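Local coordinates for protein glutathione S-transferase 2 (Onchocerca volvulus, PDB 1TU7) that conjugates glutathione to electrophilic compounds as a pi-class homodimer and appears to play a central role in the parasite's detoxification system, at residues N137-I147 and L174-R185. Residues are numbered along the deposited sequence; the frame is centred on the assembly and turned at random.
Sequences NGRNLILGDKI and LLKVFHQRMKDR. Unlike the reference sequence in segment 174-185: Val-177 (reference Ala).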
loop_
_atom_site.group_PDB
_atom_site.type_symbol
_atom_site.label_atom_id
_atom_site.label_comp_id
_atom_site.label_asym_id
_atom_site.label_seq_id
_atom_site.Cartn_x
_atom_site.Cartn_y
_atom_site.Cartn_z
ATOM N N ASN A 137 19.785 16.868 2.524
ATOM C CA ASN A 137 20.510 16.767 1.259
ATOM C C ASN A 137 20.609 15.339 0.762
ATOM O O ASN A 137 21.444 15.016 -0.084
ATOM C CB ASN A 137 21.904 17.371 1.399
ATOM C CG ASN A 137 21.858 18.829 1.770
ATOM O OD1 ASN A 137 21.521 19.663 0.959
ATOM N ND2 ASN A 137 22.197 19.137 3.012
ATOM N N GLY A 138 19.765 14.476 1.321
ATOM C CA GLY A 138 19.843 13.058 1.039
ATOM C C GLY A 138 21.091 12.351 1.522
ATOM O O GLY A 138 21.359 11.246 1.095
ATOM N N ARG A 139 21.813 12.956 2.450
ATOM C CA ARG A 139 23.122 12.481 2.868
ATOM C C ARG A 139 23.085 11.684 4.159
ATOM O O ARG A 139 24.116 11.204 4.630
ATOM C CB ARG A 139 24.063 13.678 3.038
ATOM C CG ARG A 139 24.270 14.403 1.721
ATOM C CD ARG A 139 25.699 14.758 1.399
ATOM N NE ARG A 139 25.874 15.062 -0.024
ATOM C CZ ARG A 139 26.521 14.299 -0.918
ATOM N NH1 ARG A 139 27.066 13.133 -0.586
ATOM N NH2 ARG A 139 26.625 14.724 -2.172
ATOM N N ASN A 140 21.893 11.523 4.723
ATOM C CA ASN A 140 21.735 10.740 5.936
ATOM C C ASN A 140 20.564 9.764 5.754
ATOM O O ASN A 140 20.670 8.831 4.967
ATOM C CB ASN A 140 21.624 11.688 7.150
ATOM C CG ASN A 140 21.952 11.016 8.491
ATOM O OD1 ASN A 140 22.072 11.700 9.546
ATOM N ND2 ASN A 140 22.141 9.736 8.473
ATOM N N LEU A 141 19.470 9.970 6.456
ATOM C CA LEU A 141 18.304 9.090 6.349
ATOM C C LEU A 141 17.157 9.800 5.641
ATOM O O LEU A 141 17.243 10.982 5.257
ATOM C CB LEU A 141 17.891 8.586 7.734
ATOM C CG LEU A 141 19.032 7.906 8.526
ATOM C CD1 LEU A 141 18.638 7.654 9.990
ATOM C CD2 LEU A 141 19.459 6.634 7.814
ATOM N N ILE A 142 16.014 9.130 5.480
ATOM C CA ILE A 142 14.941 9.727 4.706
ATOM C C ILE A 142 14.461 11.045 5.308
ATOM O O ILE A 142 14.201 11.988 4.583
ATOM C CB ILE A 142 13.813 8.696 4.497
ATOM C CG1 ILE A 142 14.246 7.661 3.454
ATOM C CG2 ILE A 142 12.518 9.346 4.042
ATOM C CD1 ILE A 142 13.374 6.440 3.407
ATOM N N LEU A 143 14.386 11.134 6.631
ATOM C CA LEU A 143 13.955 12.388 7.266
ATOM C C LEU A 143 15.110 13.299 7.631
ATOM O O LEU A 143 14.890 14.383 8.191
ATOM C CB LEU A 143 13.098 12.119 8.506
ATOM C CG LEU A 143 11.688 11.623 8.191
ATOM C CD1 LEU A 143 10.929 11.324 9.514
ATOM C CD2 LEU A 143 10.939 12.634 7.308
ATOM N N GLY A 144 16.331 12.882 7.299
ATOM C CA GLY A 144 17.539 13.576 7.746
ATOM C C GLY A 144 18.250 12.815 8.848
ATOM O O GLY A 144 18.809 11.754 8.611
ATOM N N ASP A 145 18.245 13.339 10.075
ATOM C CA ASP A 145 19.014 12.721 11.154
ATOM C C ASP A 145 18.295 11.610 11.924
ATOM O O ASP A 145 18.916 10.906 12.701
ATOM C CB ASP A 145 19.426 13.800 12.165
ATOM C CG ASP A 145 20.514 14.671 11.649
ATOM O OD1 ASP A 145 20.843 15.650 12.370
ATOM O OD2 ASP A 145 21.115 14.453 10.571
ATOM N N LYS A 146 16.994 11.485 11.726
ATOM C CA LYS A 146 16.187 10.606 12.548
ATOM C C LYS A 146 15.609 9.519 11.689
ATOM O O LYS A 146 15.054 9.767 10.624
ATOM C CB LYS A 146 15.095 11.394 13.227
ATOM C CG LYS A 146 15.674 12.333 14.283
ATOM C CD LYS A 146 14.684 13.344 14.776
ATOM C CE LYS A 146 15.381 14.343 15.682
ATOM N NZ LYS A 146 14.647 15.642 15.634
ATOM N N ILE A 147 15.737 8.302 12.190
ATOM C CA ILE A 147 15.274 7.134 11.483
ATOM C C ILE A 147 13.765 7.040 11.504
ATOM O O ILE A 147 13.101 7.485 12.449
ATOM C CB ILE A 147 15.956 5.868 12.063
ATOM C CG1 ILE A 147 15.773 4.682 11.084
ATOM C CG2 ILE A 147 15.469 5.557 13.502
ATOM C CD1 ILE A 147 16.982 3.917 10.801
ATOM N N LEU A 174 23.731 8.913 -3.673
ATOM C CA LEU A 174 22.974 9.072 -2.424
ATOM C C LEU A 174 22.376 7.724 -1.993
ATOM O O LEU A 174 22.440 7.359 -0.832
ATOM C CB LEU A 174 21.873 10.108 -2.539
ATOM C CG LEU A 174 22.311 11.541 -2.888
ATOM C CD1 LEU A 174 21.111 12.452 -3.057
ATOM C CD2 LEU A 174 23.225 12.085 -1.838
ATOM N N LEU A 175 21.846 6.967 -2.934
ATOM C CA LEU A 175 21.304 5.653 -2.610
ATOM C C LEU A 175 22.364 4.680 -2.175
ATOM O O LEU A 175 22.164 3.912 -1.238
ATOM C CB LEU A 175 20.532 5.088 -3.776
ATOM C CG LEU A 175 19.271 5.835 -4.183
ATOM C CD1 LEU A 175 18.641 5.209 -5.427
ATOM C CD2 LEU A 175 18.280 5.887 -3.053
ATOM N N LYS A 176 23.500 4.680 -2.871
ATOM C CA LYS A 176 24.591 3.765 -2.555
ATOM C C LYS A 176 25.090 4.051 -1.126
ATOM O O LYS A 176 25.268 3.109 -0.350
ATOM C CB LYS A 176 25.723 3.906 -3.577
ATOM C CG LYS A 176 26.858 2.885 -3.361
ATOM C CD LYS A 176 28.009 3.111 -4.330
ATOM C CE LYS A 176 29.169 2.191 -4.057
ATOM N NZ LYS A 176 28.849 0.802 -4.383
ATOM N N VAL A 177 25.272 5.331 -0.791
ATOM C CA VAL A 177 25.761 5.707 0.537
ATOM C C VAL A 177 24.713 5.409 1.614
ATOM O O VAL A 177 25.043 4.944 2.709
ATOM C CB VAL A 177 26.176 7.193 0.544
ATOM C CG1 VAL A 177 26.521 7.683 1.922
ATOM C CG2 VAL A 177 27.361 7.335 -0.373
ATOM N N PHE A 178 23.448 5.646 1.277
ATOM C CA PHE A 178 22.363 5.334 2.208
ATOM C C PHE A 178 22.317 3.827 2.526
ATOM O O PHE A 178 22.159 3.421 3.673
ATOM C CB PHE A 178 21.014 5.817 1.655
ATOM C CG PHE A 178 19.825 5.286 2.411
ATOM C CD1 PHE A 178 19.232 4.071 2.065
ATOM C CD2 PHE A 178 19.309 5.990 3.478
ATOM C CE1 PHE A 178 18.167 3.594 2.795
ATOM C CE2 PHE A 178 18.250 5.502 4.190
ATOM C CZ PHE A 178 17.663 4.301 3.850
ATOM N N HIS A 179 22.395 3.002 1.492
ATOM C CA HIS A 179 22.362 1.568 1.684
ATOM C C HIS A 179 23.510 1.135 2.595
ATOM O O HIS A 179 23.303 0.333 3.505
ATOM C CB HIS A 179 22.389 0.833 0.331
ATOM C CG HIS A 179 22.763 -0.601 0.444
ATOM N ND1 HIS A 179 21.848 -1.614 0.611
ATOM C CD2 HIS A 179 23.984 -1.182 0.485
ATOM C CE1 HIS A 179 22.493 -2.760 0.734
ATOM N NE2 HIS A 179 23.790 -2.523 0.647
ATOM N N GLN A 180 24.690 1.692 2.393
ATOM C CA GLN A 180 25.836 1.297 3.211
ATOM C C GLN A 180 25.664 1.844 4.617
ATOM O O GLN A 180 26.044 1.187 5.567
ATOM C CB GLN A 180 27.173 1.782 2.598
ATOM C CG GLN A 180 28.406 1.130 3.282
ATOM C CD GLN A 180 28.418 -0.396 3.152
ATOM O OE1 GLN A 180 28.352 -0.910 2.044
ATOM N NE2 GLN A 180 28.511 -1.124 4.291
ATOM N N ARG A 181 25.101 3.040 4.745
ATOM C CA ARG A 181 24.893 3.638 6.063
ATOM C C ARG A 181 23.967 2.783 6.915
ATOM O O ARG A 181 24.215 2.552 8.100
ATOM C CB ARG A 181 24.327 5.042 5.897
ATOM C CG ARG A 181 24.070 5.758 7.196
ATOM C CD ARG A 181 23.540 7.165 7.026
ATOM N NE ARG A 181 24.386 7.984 6.166
ATOM C CZ ARG A 181 25.599 8.468 6.462
ATOM N NH1 ARG A 181 26.228 9.204 5.547
ATOM N NH2 ARG A 181 26.192 8.243 7.645
ATOM N N MET A 182 22.897 2.287 6.290
ATOM C CA MET A 182 21.969 1.411 6.990
ATOM C C MET A 182 22.617 0.102 7.405
ATOM O O MET A 182 22.455 -0.373 8.542
ATOM C CB MET A 182 20.763 1.145 6.096
ATOM C CG MET A 182 19.870 2.382 5.992
ATOM S SD MET A 182 18.978 2.844 7.511
ATOM C CE MET A 182 17.887 1.426 7.688
ATOM N N LYS A 183 23.385 -0.469 6.488
ATOM C CA LYS A 183 24.025 -1.756 6.725
ATOM C C LYS A 183 25.066 -1.618 7.832
ATOM O O LYS A 183 25.374 -2.579 8.515
ATOM C CB LYS A 183 24.679 -2.280 5.446
ATOM C CG LYS A 183 24.976 -3.773 5.455
ATOM C CD LYS A 183 25.445 -4.206 4.074
ATOM C CE LYS A 183 26.200 -5.530 4.057
ATOM N NZ LYS A 183 26.514 -5.878 2.640
ATOM N N ASP A 184 25.584 -0.409 8.023
ATOM C CA ASP A 184 26.623 -0.168 9.025
ATOM C C ASP A 184 26.045 0.084 10.406
ATOM O O ASP A 184 26.791 0.120 11.403
ATOM C CB ASP A 184 27.481 1.026 8.620
ATOM C CG ASP A 184 28.484 0.706 7.541
ATOM O OD1 ASP A 184 29.054 1.680 6.995
ATOM O OD2 ASP A 184 28.748 -0.452 7.187
ATOM N N ARG A 185 24.734 0.287 10.524
ATOM C CA ARG A 185 24.145 0.406 11.848
ATOM C C ARG A 185 24.436 -0.885 12.597
ATOM O O ARG A 185 24.277 -1.952 12.031
ATOM C CB ARG A 185 22.660 0.677 11.752
ATOM C CG ARG A 185 22.365 2.003 11.062
ATOM C CD ARG A 185 20.912 2.232 10.772
ATOM N NE ARG A 185 20.090 2.368 11.967
ATOM C CZ ARG A 185 19.868 3.498 12.620
ATOM N NH1 ARG A 185 20.416 4.622 12.226
ATOM N NH2 ARG A 185 19.049 3.493 13.650
HETATM O O HOH W 1 23.114 9.211 1.143
HETATM O O HOH W 2 23.093 8.168 3.751
#
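Leu-141 and Ile-147 meet Phe-178 and Met-182 on helix 173-183 and Arg-185 just beyond it, at the N-cap of the next helix. CD2 of Leu-141 lies 3.8 Å from Met-182 SD and also touches Phe-178 CE2, the leucine crossing the phenylalanine at about a right angle. With CG anti to the backbone N (chi1 168°), the end of the Phe-178 side chain comes nearer the loop, where Asn-140 O lies at the ring edge, in plane, 3.5 Å from Phe-178 CD2, while CG of Met-182 covers one face. Ile-147 and Arg-185 come from opposite directions, and Ile-147 CD1 sits over the centre of the guanidinium face, 3.4 Å from Arg-185 CZ. A bend at chi3 (66°) turns that group across the methyl, and its NH2 forms a salt bridge with Asp-23. Leu-174 lies against the backbone of Gly-138, and its CD2 covers one face of the Arg-139 guanidinium.

Two waters bridge the segments. One donates to both Gly-138 O and Leu-174 O; the other donates to Asn-140 O and accepts from Arg-181 NE (2.7 Å), in the guanidinium plane.

The contact joins the loop between helices 109-132 and 149-164 to helix 173-183 within the all-helical C-terminal domain. Phe-178 reaches Leu-154, Leu-174 rests on Leu-132, and Ile-142 packs on helix 81-107.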